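Local coordinates for protein Phosphoglucosamine/phosphogalactosamine mutase (Sulfolobus tokodaii, PDB 2F7L) that interconverts the 6-phosphates and 1-phosphates of glucosamine and galactosamine, using magnesium, on the route to UDP-N-acetylglucosamine and UDP-N-acetylgalactosamine, at residues K280-V285 against A313-D318; L290-L295 against V302-V307; G408-I411 against F416-L419; L419-G424 against I428-A433. One frame throughout, in Å; residues are numbered along the deposited sequence.

Contact 1: K280-V285 against A313-D318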
loop_
_atom_site.group_PDB
_atom_site.type_symbol
_atom_site.label_atom_id
_atom_site.label_comp_id
_atom_site.label_asym_id
_atom_site.label_seq_id
_atom_site.Cartn_x
_atom_site.Cartn_y
_atom_site.Cartn_z
ATOM N N LYS A 280 6.849 -15.895 -10.539
ATOM C CA LYS A 280 7.796 -15.115 -9.781
ATOM C C LYS A 280 7.090 -13.868 -9.275
ATOM O O LYS A 280 6.418 -13.173 -10.043
ATOM C CB LYS A 280 8.931 -14.702 -10.692
ATOM C CG LYS A 280 9.938 -13.786 -10.051
ATOM C CD LYS A 280 10.705 -13.016 -11.111
ATOM C CE LYS A 280 10.692 -13.752 -12.445
ATOM N NZ LYS A 280 11.028 -15.206 -12.275
ATOM N N ILE A 281 7.264 -13.584 -7.987
ATOM C CA ILE A 281 6.654 -12.432 -7.365
ATOM C C ILE A 281 7.694 -11.666 -6.556
ATOM O O ILE A 281 8.754 -12.200 -6.247
ATOM C CB ILE A 281 5.474 -12.877 -6.469
ATOM C CG1 ILE A 281 5.975 -13.716 -5.287
ATOM C CG2 ILE A 281 4.476 -13.697 -7.307
ATOM C CD1 ILE A 281 6.531 -12.922 -4.146
ATOM N N VAL A 282 7.390 -10.408 -6.233
ATOM C CA VAL A 282 8.279 -9.537 -5.461
ATOM C C VAL A 282 7.627 -9.270 -4.114
ATOM O O VAL A 282 6.410 -9.202 -4.015
ATOM C CB VAL A 282 8.461 -8.172 -6.167
ATOM C CG1 VAL A 282 9.359 -7.253 -5.352
ATOM C CG2 VAL A 282 9.033 -8.378 -7.546
ATOM N N THR A 283 8.425 -9.145 -3.066
ATOM C CA THR A 283 7.879 -8.809 -1.748
ATOM C C THR A 283 8.979 -8.260 -0.848
ATOM O O THR A 283 10.168 -8.503 -1.076
ATOM C CB THR A 283 7.185 -10.003 -1.060
ATOM O OG1 THR A 283 6.208 -9.495 -0.143
ATOM C CG2 THR A 283 8.184 -10.846 -0.286
ATOM N N ALA A 284 8.590 -7.499 0.162
ATOM C CA ALA A 284 9.574 -6.918 1.057
ATOM C C ALA A 284 9.988 -7.870 2.179
ATOM O O ALA A 284 9.219 -8.729 2.643
ATOM C CB ALA A 284 9.054 -5.611 1.633
ATOM N N VAL A 285 11.231 -7.691 2.602
ATOM C CA VAL A 285 11.828 -8.486 3.663
ATOM C C VAL A 285 11.017 -8.463 4.954
ATOM O O VAL A 285 11.338 -9.171 5.894
ATOM C CB VAL A 285 13.267 -8.000 3.936
ATOM C CG1 VAL A 285 14.192 -8.456 2.801
ATOM C CG2 VAL A 285 13.284 -6.475 4.049
ATOM N N ALA A 313 6.296 -1.526 -6.732
ATOM C CA ALA A 313 5.531 -1.321 -7.954
ATOM C C ALA A 313 6.499 -1.274 -9.122
ATOM O O ALA A 313 6.285 -1.938 -10.129
ATOM C CB ALA A 313 4.706 -0.033 -7.868
ATOM N N HIS A 314 7.575 -0.513 -8.978
ATOM C CA HIS A 314 8.576 -0.426 -10.039
ATOM C C HIS A 314 9.315 -1.763 -10.275
ATOM O O HIS A 314 9.454 -2.205 -11.408
ATOM C CB HIS A 314 9.568 0.699 -9.730
ATOM C CG HIS A 314 9.024 2.072 -9.998
ATOM N ND1 HIS A 314 8.602 2.478 -11.247
ATOM C CD2 HIS A 314 8.858 3.142 -9.183
ATOM C CE1 HIS A 314 8.202 3.736 -11.190
ATOM N NE2 HIS A 314 8.348 4.164 -9.949
ATOM N N LYS A 315 9.775 -2.416 -9.212
ATOM C CA LYS A 315 10.455 -3.692 -9.370
ATOM C C LYS A 315 9.541 -4.709 -10.052
ATOM O O LYS A 315 9.971 -5.450 -10.920
ATOM C CB LYS A 315 10.918 -4.234 -8.012
ATOM C CG LYS A 315 11.853 -5.436 -8.106
ATOM C CD LYS A 315 12.342 -5.896 -6.749
ATOM C CE LYS A 315 13.013 -7.263 -6.823
ATOM N NZ LYS A 315 14.205 -7.274 -7.717
ATOM N N VAL A 316 8.276 -4.766 -9.667
ATOM C CA VAL A 316 7.395 -5.712 -10.334
ATOM C C VAL A 316 7.399 -5.380 -11.831
ATOM O O VAL A 316 7.651 -6.259 -12.666
ATOM C CB VAL A 316 5.950 -5.666 -9.796
ATOM C CG1 VAL A 316 5.091 -6.680 -10.541
ATOM C CG2 VAL A 316 5.939 -5.988 -8.332
ATOM N N ALA A 317 7.132 -4.121 -12.174
ATOM C CA ALA A 317 7.149 -3.726 -13.581
ATOM C C ALA A 317 8.524 -4.071 -14.191
ATOM O O ALA A 317 8.612 -4.915 -15.082
ATOM C CB ALA A 317 6.857 -2.224 -13.727
ATOM N N ASP A 318 9.580 -3.431 -13.689
ATOM C CA ASP A 318 10.952 -3.646 -14.149
ATOM C C ASP A 318 11.401 -5.102 -14.360
ATOM O O ASP A 318 12.335 -5.359 -15.130
ATOM C CB ASP A 318 11.925 -2.979 -13.184
ATOM C CG ASP A 318 12.070 -1.494 -13.440
ATOM O OD1 ASP A 318 11.054 -0.836 -13.759
ATOM O OD2 ASP A 318 13.203 -0.974 -13.315
#

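Contact 2: L290-L295 against V302-V307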
loop_
_atom_site.group_PDB
_atom_site.type_symbol
_atom_site.label_atom_id
_atom_site.label_comp_id
_atom_site.label_asym_id
_atom_site.label_seq_id
_atom_site.Cartn_x
_atom_site.Cartn_y
_atom_site.Cartn_z
ATOM N N LEU A 290 7.026 -17.714 5.113
ATOM C CA LEU A 290 5.922 -18.605 4.797
ATOM C C LEU A 290 5.613 -18.519 3.284
ATOM O O LEU A 290 5.247 -19.513 2.642
ATOM C CB LEU A 290 4.720 -18.162 5.642
ATOM C CG LEU A 290 3.240 -18.167 5.271
ATOM C CD1 LEU A 290 2.552 -17.421 6.398
ATOM C CD2 LEU A 290 2.940 -17.472 3.947
ATOM N N VAL A 291 5.773 -17.322 2.728
ATOM C CA VAL A 291 5.531 -17.089 1.317
ATOM C C VAL A 291 6.368 -18.047 0.453
ATOM O O VAL A 291 5.859 -18.621 -0.520
ATOM C CB VAL A 291 5.845 -15.612 0.941
ATOM C CG1 VAL A 291 7.297 -15.293 1.245
ATOM C CG2 VAL A 291 5.547 -15.358 -0.544
ATOM N N GLU A 292 7.642 -18.232 0.800
ATOM C CA GLU A 292 8.493 -19.146 0.029
ATOM C C GLU A 292 7.999 -20.571 0.146
ATOM O O GLU A 292 7.908 -21.298 -0.841
ATOM C CB GLU A 292 9.935 -19.122 0.518
ATOM C CG GLU A 292 10.716 -17.910 0.129
ATOM C CD GLU A 292 12.186 -18.074 0.447
ATOM O OE1 GLU A 292 12.508 -18.565 1.556
ATOM O OE2 GLU A 292 13.021 -17.707 -0.412
ATOM N N GLU A 293 7.688 -20.963 1.370
ATOM C CA GLU A 293 7.220 -22.301 1.629
ATOM C C GLU A 293 6.051 -22.668 0.737
ATOM O O GLU A 293 6.074 -23.686 0.050
ATOM C CB GLU A 293 6.809 -22.412 3.088
ATOM C CG GLU A 293 6.706 -23.833 3.614
ATOM C CD GLU A 293 6.640 -23.848 5.127
ATOM O OE1 GLU A 293 7.277 -22.968 5.756
ATOM O OE2 GLU A 293 5.965 -24.740 5.683
ATOM N N TYR A 294 5.029 -21.823 0.741
ATOM C CA TYR A 294 3.835 -22.077 -0.047
ATOM C C TYR A 294 4.017 -21.888 -1.545
ATOM O O TYR A 294 3.588 -22.718 -2.323
ATOM C CB TYR A 294 2.699 -21.177 0.432
ATOM C CG TYR A 294 1.323 -21.706 0.111
ATOM C CD1 TYR A 294 0.650 -22.535 1.002
ATOM C CD2 TYR A 294 0.693 -21.376 -1.083
ATOM C CE1 TYR A 294 -0.616 -23.017 0.713
ATOM C CE2 TYR A 294 -0.577 -21.860 -1.383
ATOM C CZ TYR A 294 -1.223 -22.675 -0.479
ATOM O OH TYR A 294 -2.488 -23.127 -0.760
ATOM N N LEU A 295 4.643 -20.802 -1.966
ATOM C CA LEU A 295 4.800 -20.598 -3.399
ATOM C C LEU A 295 5.806 -21.544 -4.007
ATOM O O LEU A 295 5.832 -21.716 -5.225
ATOM C CB LEU A 295 5.191 -19.150 -3.708
ATOM C CG LEU A 295 4.119 -18.107 -3.359
ATOM C CD1 LEU A 295 4.588 -16.732 -3.808
ATOM C CD2 LEU A 295 2.781 -18.464 -4.024
ATOM N N VAL A 302 10.171 -16.176 -5.063
ATOM C CA VAL A 302 9.784 -14.935 -4.430
ATOM C C VAL A 302 11.054 -14.092 -4.455
ATOM O O VAL A 302 12.104 -14.527 -3.995
ATOM C CB VAL A 302 9.243 -15.147 -2.973
ATOM C CG1 VAL A 302 8.650 -16.536 -2.835
ATOM C CG2 VAL A 302 10.310 -14.897 -1.951
ATOM N N ASP A 303 10.971 -12.915 -5.064
ATOM C CA ASP A 303 12.113 -12.023 -5.120
ATOM C C ASP A 303 12.037 -11.054 -3.958
ATOM O O ASP A 303 11.209 -10.155 -3.954
ATOM C CB ASP A 303 12.117 -11.252 -6.434
ATOM C CG ASP A 303 12.667 -12.068 -7.579
ATOM O OD1 ASP A 303 13.829 -12.532 -7.473
ATOM O OD2 ASP A 303 11.942 -12.244 -8.585
ATOM N N TRP A 304 12.891 -11.233 -2.965
ATOM C CA TRP A 304 12.869 -10.357 -1.801
ATOM C C TRP A 304 13.393 -8.979 -2.146
ATOM O O TRP A 304 14.235 -8.849 -3.019
ATOM C CB TRP A 304 13.695 -10.966 -0.667
ATOM C CG TRP A 304 13.107 -12.237 -0.161
ATOM C CD1 TRP A 304 13.500 -13.508 -0.477
ATOM C CD2 TRP A 304 11.986 -12.371 0.723
ATOM N NE1 TRP A 304 12.693 -14.424 0.156
ATOM C CE2 TRP A 304 11.756 -13.755 0.899
ATOM C CE3 TRP A 304 11.156 -11.459 1.385
ATOM C CZ2 TRP A 304 10.724 -14.250 1.714
ATOM C CZ3 TRP A 304 10.129 -11.949 2.199
ATOM C CH2 TRP A 304 9.925 -13.333 2.357
ATOM N N THR A 305 12.903 -7.950 -1.459
ATOM C CA THR A 305 13.348 -6.594 -1.746
ATOM C C THR A 305 13.211 -5.644 -0.554
ATOM O O THR A 305 12.763 -6.045 0.510
ATOM C CB THR A 305 12.577 -6.034 -2.987
ATOM O OG1 THR A 305 13.106 -4.759 -3.351
ATOM C CG2 THR A 305 11.095 -5.908 -2.705
ATOM N N LYS A 306 13.622 -4.395 -0.734
ATOM C CA LYS A 306 13.539 -3.385 0.314
ATOM C C LYS A 306 12.088 -3.173 0.704
ATOM O O LYS A 306 11.163 -3.603 0.006
ATOM C CB LYS A 306 14.108 -2.038 -0.172
ATOM C CG LYS A 306 15.536 -2.106 -0.647
ATOM C CD LYS A 306 16.046 -0.811 -1.327
ATOM C CE LYS A 306 17.447 -1.021 -2.066
ATOM N NZ LYS A 306 17.406 -1.750 -3.417
ATOM N N VAL A 307 11.907 -2.508 1.837
ATOM C CA VAL A 307 10.590 -2.158 2.337
ATOM C C VAL A 307 10.168 -0.907 1.568
ATOM O O VAL A 307 10.953 0.044 1.443
ATOM C CB VAL A 307 10.647 -1.816 3.845
ATOM C CG1 VAL A 307 9.353 -1.149 4.290
ATOM C CG2 VAL A 307 10.926 -3.082 4.649
#

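Contact 3: G408-I411 against F416-L419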
loop_
_atom_site.group_PDB
_atom_site.type_symbol
_atom_site.label_atom_id
_atom_site.label_comp_id
_atom_site.label_asym_id
_atom_site.label_seq_id
_atom_site.Cartn_x
_atom_site.Cartn_y
_atom_site.Cartn_z
ATOM N N GLY A 408 18.454 -3.882 6.012
ATOM C CA GLY A 408 18.533 -4.368 7.370
ATOM C C GLY A 408 19.151 -5.753 7.248
ATOM O O GLY A 408 20.067 -5.959 6.447
ATOM N N VAL A 409 18.654 -6.706 8.030
ATOM C CA VAL A 409 19.161 -8.064 7.964
ATOM C C VAL A 409 18.061 -9.057 8.218
ATOM O O VAL A 409 17.496 -9.118 9.295
ATOM C CB VAL A 409 20.291 -8.304 8.975
ATOM C CG1 VAL A 409 20.522 -9.812 9.164
ATOM C CG2 VAL A 409 21.576 -7.628 8.477
ATOM N N LYS A 410 17.753 -9.831 7.193
ATOM C CA LYS A 410 16.720 -10.845 7.298
ATOM C C LYS A 410 17.390 -12.190 7.247
ATOM O O LYS A 410 18.236 -12.442 6.382
ATOM C CB LYS A 410 15.729 -10.771 6.136
ATOM C CG LYS A 410 14.564 -11.727 6.306
ATOM C CD LYS A 410 13.900 -12.030 4.988
ATOM C CE LYS A 410 12.673 -12.912 5.171
ATOM N NZ LYS A 410 11.556 -12.204 5.867
ATOM N N ILE A 411 17.023 -13.051 8.181
ATOM C CA ILE A 411 17.578 -14.375 8.188
ATOM C C ILE A 411 16.477 -15.390 8.100
ATOM O O ILE A 411 15.496 -15.329 8.829
ATOM C CB ILE A 411 18.430 -14.608 9.416
ATOM C CG1 ILE A 411 19.737 -13.847 9.222
ATOM C CG2 ILE A 411 18.661 -16.103 9.632
ATOM C CD1 ILE A 411 20.882 -14.462 9.887
ATOM N N PHE A 416 11.460 -20.704 10.644
ATOM C CA PHE A 416 11.667 -19.491 11.443
ATOM C C PHE A 416 12.392 -18.483 10.586
ATOM O O PHE A 416 13.095 -18.854 9.647
ATOM C CB PHE A 416 12.512 -19.777 12.700
ATOM C CG PHE A 416 14.004 -19.622 12.491
ATOM C CD1 PHE A 416 14.604 -18.361 12.537
ATOM C CD2 PHE A 416 14.801 -20.724 12.188
ATOM C CE1 PHE A 416 15.964 -18.200 12.278
ATOM C CE2 PHE A 416 16.168 -20.572 11.929
ATOM C CZ PHE A 416 16.749 -19.308 11.973
ATOM N N TRP A 417 12.210 -17.207 10.896
ATOM C CA TRP A 417 12.911 -16.152 10.172
ATOM C C TRP A 417 12.825 -14.897 11.018
ATOM O O TRP A 417 12.015 -14.820 11.944
ATOM C CB TRP A 417 12.278 -15.884 8.798
ATOM C CG TRP A 417 10.886 -15.339 8.896
ATOM C CD1 TRP A 417 9.747 -16.052 9.074
ATOM C CD2 TRP A 417 10.503 -13.963 8.890
ATOM N NE1 TRP A 417 8.672 -15.215 9.182
ATOM C CE2 TRP A 417 9.104 -13.922 9.074
ATOM C CE3 TRP A 417 11.203 -12.761 8.757
ATOM C CZ2 TRP A 417 8.380 -12.717 9.127
ATOM C CZ3 TRP A 417 10.488 -11.556 8.813
ATOM C CH2 TRP A 417 9.089 -11.547 8.997
ATOM N N PHE A 418 13.682 -13.929 10.726
ATOM C CA PHE A 418 13.632 -12.665 11.437
ATOM C C PHE A 418 14.187 -11.540 10.571
ATOM O O PHE A 418 14.870 -11.781 9.561
ATOM C CB PHE A 418 14.362 -12.731 12.792
ATOM C CG PHE A 418 15.864 -12.879 12.700
ATOM C CD1 PHE A 418 16.466 -14.131 12.834
ATOM C CD2 PHE A 418 16.677 -11.766 12.521
ATOM C CE1 PHE A 418 17.863 -14.276 12.794
ATOM C CE2 PHE A 418 18.073 -11.897 12.478
ATOM C CZ PHE A 418 18.668 -13.163 12.617
ATOM N N LEU A 419 13.836 -10.313 10.959
ATOM C CA LEU A 419 14.279 -9.100 10.287
ATOM C C LEU A 419 14.636 -8.066 11.346
ATOM O O LEU A 419 13.826 -7.748 12.224
ATOM C CB LEU A 419 13.168 -8.537 9.384
ATOM C CG LEU A 419 13.472 -7.184 8.716
ATOM C CD1 LEU A 419 14.739 -7.304 7.908
ATOM C CD2 LEU A 419 12.332 -6.743 7.824
#

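Contact 4: L419-G424 against I428-A433. With SO4 (sulfate ion), chain C.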
loop_
_atom_site.group_PDB
_atom_site.type_symbol
_atom_site.label_atom_id
_atom_site.label_comp_id
_atom_site.label_asym_id
_atom_site.label_seq_id
_atom_site.Cartn_x
_atom_site.Cartn_y
_atom_site.Cartn_z
ATOM N N LEU A 419 13.836 -10.313 10.959
ATOM C CA LEU A 419 14.279 -9.100 10.287
ATOM C C LEU A 419 14.636 -8.066 11.346
ATOM O O LEU A 419 13.826 -7.748 12.224
ATOM C CB LEU A 419 13.168 -8.537 9.384
ATOM C CG LEU A 419 13.472 -7.184 8.716
ATOM C CD1 LEU A 419 14.739 -7.304 7.908
ATOM C CD2 LEU A 419 12.332 -6.743 7.824
ATOM N N VAL A 420 15.863 -7.570 11.285
ATOM C CA VAL A 420 16.307 -6.529 12.205
ATOM C C VAL A 420 16.566 -5.352 11.277
ATOM O O VAL A 420 17.521 -5.370 10.481
ATOM C CB VAL A 420 17.613 -6.898 12.925
ATOM C CG1 VAL A 420 17.952 -5.829 13.937
ATOM C CG2 VAL A 420 17.472 -8.230 13.608
ATOM N N ARG A 421 15.713 -4.334 11.377
ATOM C CA ARG A 421 15.813 -3.172 10.503
ATOM C C ARG A 421 15.757 -1.848 11.233
ATOM O O ARG A 421 14.960 -1.666 12.133
ATOM C CB ARG A 421 14.692 -3.237 9.447
ATOM C CG ARG A 421 14.800 -2.202 8.321
ATOM C CD ARG A 421 13.699 -2.396 7.284
ATOM N NE ARG A 421 12.716 -1.334 7.362
ATOM C CZ ARG A 421 12.962 -0.070 7.042
ATOM N NH1 ARG A 421 14.165 0.287 6.606
ATOM N NH2 ARG A 421 12.023 0.848 7.192
ATOM N N LYS A 422 16.609 -0.923 10.812
ATOM C CA LYS A 422 16.694 0.410 11.394
ATOM C C LYS A 422 15.514 1.270 10.974
ATOM O O LYS A 422 15.200 1.345 9.790
ATOM C CB LYS A 422 17.976 1.096 10.928
ATOM C CG LYS A 422 17.964 2.601 11.109
ATOM C CD LYS A 422 18.776 3.054 12.340
ATOM C CE LYS A 422 18.619 4.565 12.630
ATOM N NZ LYS A 422 17.237 4.869 13.124
ATOM N N SER A 423 14.860 1.924 11.932
ATOM C CA SER A 423 13.740 2.788 11.588
ATOM C C SER A 423 14.297 4.041 10.960
ATOM O O SER A 423 15.425 4.429 11.268
ATOM C CB SER A 423 12.931 3.181 12.821
ATOM O OG SER A 423 12.090 4.288 12.531
ATOM N N GLY A 424 13.509 4.666 10.084
ATOM C CA GLY A 424 13.944 5.886 9.422
ATOM C C GLY A 424 13.236 7.093 9.996
ATOM O O GLY A 424 13.564 8.234 9.697
ATOM N N ILE A 428 15.362 4.237 16.435
ATOM C CA ILE A 428 15.075 2.895 16.931
ATOM C C ILE A 428 15.304 1.762 15.944
ATOM O O ILE A 428 15.202 1.960 14.736
ATOM C CB ILE A 428 13.594 2.876 17.397
ATOM C CG1 ILE A 428 13.551 2.987 18.913
ATOM C CG2 ILE A 428 12.821 1.693 16.788
ATOM C CD1 ILE A 428 12.589 4.054 19.401
ATOM N N ILE A 429 15.617 0.575 16.462
ATOM C CA ILE A 429 15.783 -0.596 15.594
ATOM C C ILE A 429 14.610 -1.528 15.879
ATOM O O ILE A 429 14.364 -1.894 17.032
ATOM C CB ILE A 429 17.097 -1.364 15.856
ATOM C CG1 ILE A 429 18.273 -0.614 15.245
ATOM C CG2 ILE A 429 17.019 -2.757 15.284
ATOM C CD1 ILE A 429 18.995 0.224 16.232
ATOM N N ARG A 430 13.869 -1.877 14.830
ATOM C CA ARG A 430 12.729 -2.765 14.962
ATOM C C ARG A 430 13.235 -4.186 14.868
ATOM O O ARG A 430 14.069 -4.492 14.031
ATOM C CB ARG A 430 11.698 -2.526 13.846
ATOM C CG ARG A 430 11.072 -1.121 13.830
ATOM C CD ARG A 430 9.768 -1.050 13.017
ATOM N NE ARG A 430 9.135 0.266 13.117
ATOM C CZ ARG A 430 9.209 1.232 12.195
ATOM N NH1 ARG A 430 9.879 1.057 11.065
ATOM N NH2 ARG A 430 8.635 2.407 12.418
ATOM N N ILE A 431 12.747 -5.052 15.745
ATOM C CA ILE A 431 13.132 -6.452 15.722
ATOM C C ILE A 431 11.880 -7.285 15.596
ATOM O O ILE A 431 11.031 -7.246 16.476
ATOM C CB ILE A 431 13.829 -6.918 17.031
ATOM C CG1 ILE A 431 15.139 -6.169 17.253
ATOM C CG2 ILE A 431 14.096 -8.415 16.960
ATOM C CD1 ILE A 431 15.929 -6.671 18.445
ATOM N N MET A 432 11.750 -8.022 14.503
ATOM C CA MET A 432 10.595 -8.892 14.363
ATOM C C MET A 432 11.093 -10.276 13.966
ATOM O O MET A 432 12.058 -10.430 13.198
ATOM C CB MET A 432 9.604 -8.371 13.323
ATOM C CG MET A 432 9.983 -8.682 11.893
ATOM S SD MET A 432 8.814 -8.019 10.707
ATOM C CE MET A 432 7.365 -9.017 11.129
ATOM N N ALA A 433 10.448 -11.290 14.526
ATOM C CA ALA A 433 10.817 -12.662 14.231
ATOM C C ALA A 433 9.617 -13.550 14.469
ATOM O O ALA A 433 8.824 -13.297 15.372
ATOM C CB ALA A 433 11.982 -13.099 15.124
HETATM S S SO4 C . 10.295 3.334 8.574
HETATM O O1 SO4 C . 11.038 4.164 7.522
HETATM O O2 SO4 C . 9.520 4.285 9.487
HETATM O O3 SO4 C . 9.343 2.545 7.879
HETATM O O4 SO4 C . 11.316 2.812 9.396
#

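Contact 1: K280-V285 against A313-D318
The ammonium group of Lys315, NZ, makes a salt bridge with OE1 of Glu319, one turn further along the chain, while the methylenes behind it lie against Val282. Lysine suits this partly exposed place because its charge stays paired with Glu319 while its aliphatic chain packs on the buried valine. CD of Lys315 comes 3.6 Å from CG1 of Val282, CE follows at 3.9 Å from the same methyl, and CG lies 4.1 Å from CG2 of Val282. The two side chains cross at a slant: CD meets CG1, while CG and CE each lie near both methyls. With CG trans to the backbone nitrogen (chi1 -170°) and the next two torsions extended, the lysine reaches out to the strand before bending at its last torsion. Val316, the next residue of the helix, adds the second contact. Its CG2 stands 4.0 Å from CB of Val282, which thus touches both this methyl and the lysine chain. Valine fits the strand, where beta-branching is favoured, and its short, wide side chain packs against the helix. The neighbouring Ile281 and Thr283 point away from this helix; Ile281 meets Leu295 of helix 290-296. Strand 280-284 is flanked in its sheet by 301-305 and 323-326, and helix 309-318 is the connection between those two flanking strands. A crossover helix packed over the intervening parallel strand is characteristic of the alpha/beta/alpha domains of phosphohexose mutases, here domain III.

Contact 2: L290-L295 against V302-V307
In the beta-alpha-beta unit formed by strand 280-284, helix 290-296 and strand 301-305, the helix lays Val291, Glu292 and Leu295 against Val302 and Trp304 of the second strand. The short axes run nearly antiparallel, at 167°, and 9.6 Å apart. Glu292 has CG opposite its own carbonyl carbon (chi1 -75°) and an extended chain, which takes its carboxylate to the indole edge. There NE1 of Trp304 gives OE2 of Glu292 a weak hydrogen bond, 3.3 Å long but almost straight at 172°, with the carboxylate plane turned steeply from the ring. The stronger partner of OE2 is Lys402, through a salt bridge that reaches from domain III into the C-terminal domain. Valine is well placed in this strand of the alpha/beta/alpha domain, since both methyls of Val302 pack on Glu292: CG2 lies 3.7 Å from CG of Glu292 and also over the rim of one Trp304 face, while CG1 also meets CG2 of Val291 at 4.0 Å. Beyond it, CD1 of Leu295 stands 4.2 Å from CG1 of Val302. The other methyl of Val291, CG1, approaches CH2 of Trp304 obliquely at 3.5 Å. Trp304 also makes a cation-pi contact with Lys410.

Contact 3: G408-I411 against F416-L419
Ile411 turns CG1 opposite its carbonyl carbon (chi1 -74°) and Phe418 swings CG between its backbone nitrogen and carbonyl carbon (chi1 68°), a pair of rotations that sets the two side chains side by side, with a ring face toward CB of Ile411. This CB sits 3.8 Å from the centroid and 27° off the normal, a CH-pi contact. A phenylalanine offers a broad flat surface for the branched chain to pack on, and an alanine here would probably leave Ile411 without that cover and Tyr396 without its edge-to-face partner. The two residues form a hydrogen-bonded pair of the antiparallel hairpin of strands 409-413 and 416-422 in the C-terminal domain, where helices 385-396 and 438-452 cover the Phe418 side. N of Ile411 reaches O of Phe418 at 2.9 Å, and N of Phe418 returns to O of Ile411 at 3.0 Å. On the reverse face, the non-hydrogen-bonded pair sets CB of Lys410 4.0 Å from CD1 of Leu419. The ammonium of Lys410 passes obliquely by the Trp417 ring and is hydrogen-bonded to the carbonyls of Ser287 and Val285.

Contact 4: L419-G424 against I428-A433
A sulfate ion occupies the turn end of the antiparallel hairpin of strands 416-422 and 428-435, in the C-terminal domain. The RKSGTEP loop, which supplies Arg421, Ser423 and Gly424, and Arg430 of the next strand gather round the ion; the loop corresponds to the phosphate-binding loop known in phosphohexose mutases. The ion, probably from the crystallisation liquor, is consistent with a site shaped for the substrate's phosphate. Its O4 accepts two hydrogen bonds, from N of Gly424 at 3.0 Å and from NH1 of Arg430 at 2.8 Å. NH2 of Arg421 approaches the same oxygen, while its NH1 forms a salt bridge with Asp407. Two arginines suit an anion site because their charges, close together, are probably offset by the anion they both approach. With CG anti to its carbonyl carbon (chi1 -62°) and the chain extended from CG to NE, Arg430 brings the guanidinium edge to the sulfate, while Ser423 lies over one face. OG of Ser423 in turn holds the loop, hydrogen-bonded to the backbone N of Thr425 and of Glu426. Behind the site, Arg421 N to Arg430 O (3.1 Å) and Ser423 N to Ile428 O (2.8 Å) zip the strands together. Lys422, bent at its second and fourth torsions, folds back on the turn, where its NZ gives O of Ser423 a hydrogen bond of 2.6 Å. A leucine in its place would probably leave that carbonyl without this partner and the turn freer to move. On the far face of the sheet, covered by helix 438-452, CG1 of Val420 meets CG2 of Ile429 at 3.5 Å.

Overall arrangement
Contacts 1 and 2 reach one sheet of domain III, their centres about 10 Å apart, and are joined by neighbouring parallel strands: O of Ile281 lies 2.6 Å from N of Asp303, a probable hydrogen bond. Contacts 3 and 4, also about 10 Å apart by centres, share Leu419 and strand 416-422 in the C-terminal domain's antiparallel sheet. The two domains meet where O of Val285 faces NZ of Lys410 at 3.0 Å, and where CG2 of Val307 lies 3.7 Å from NE of Arg421. Only contact 4 holds the sulfate; all four lie away from Ser97, probably the residue phosphorylated during catalysis but unmodified here, and the probable magnesium ligands Asp241, Asp243 and Asp245.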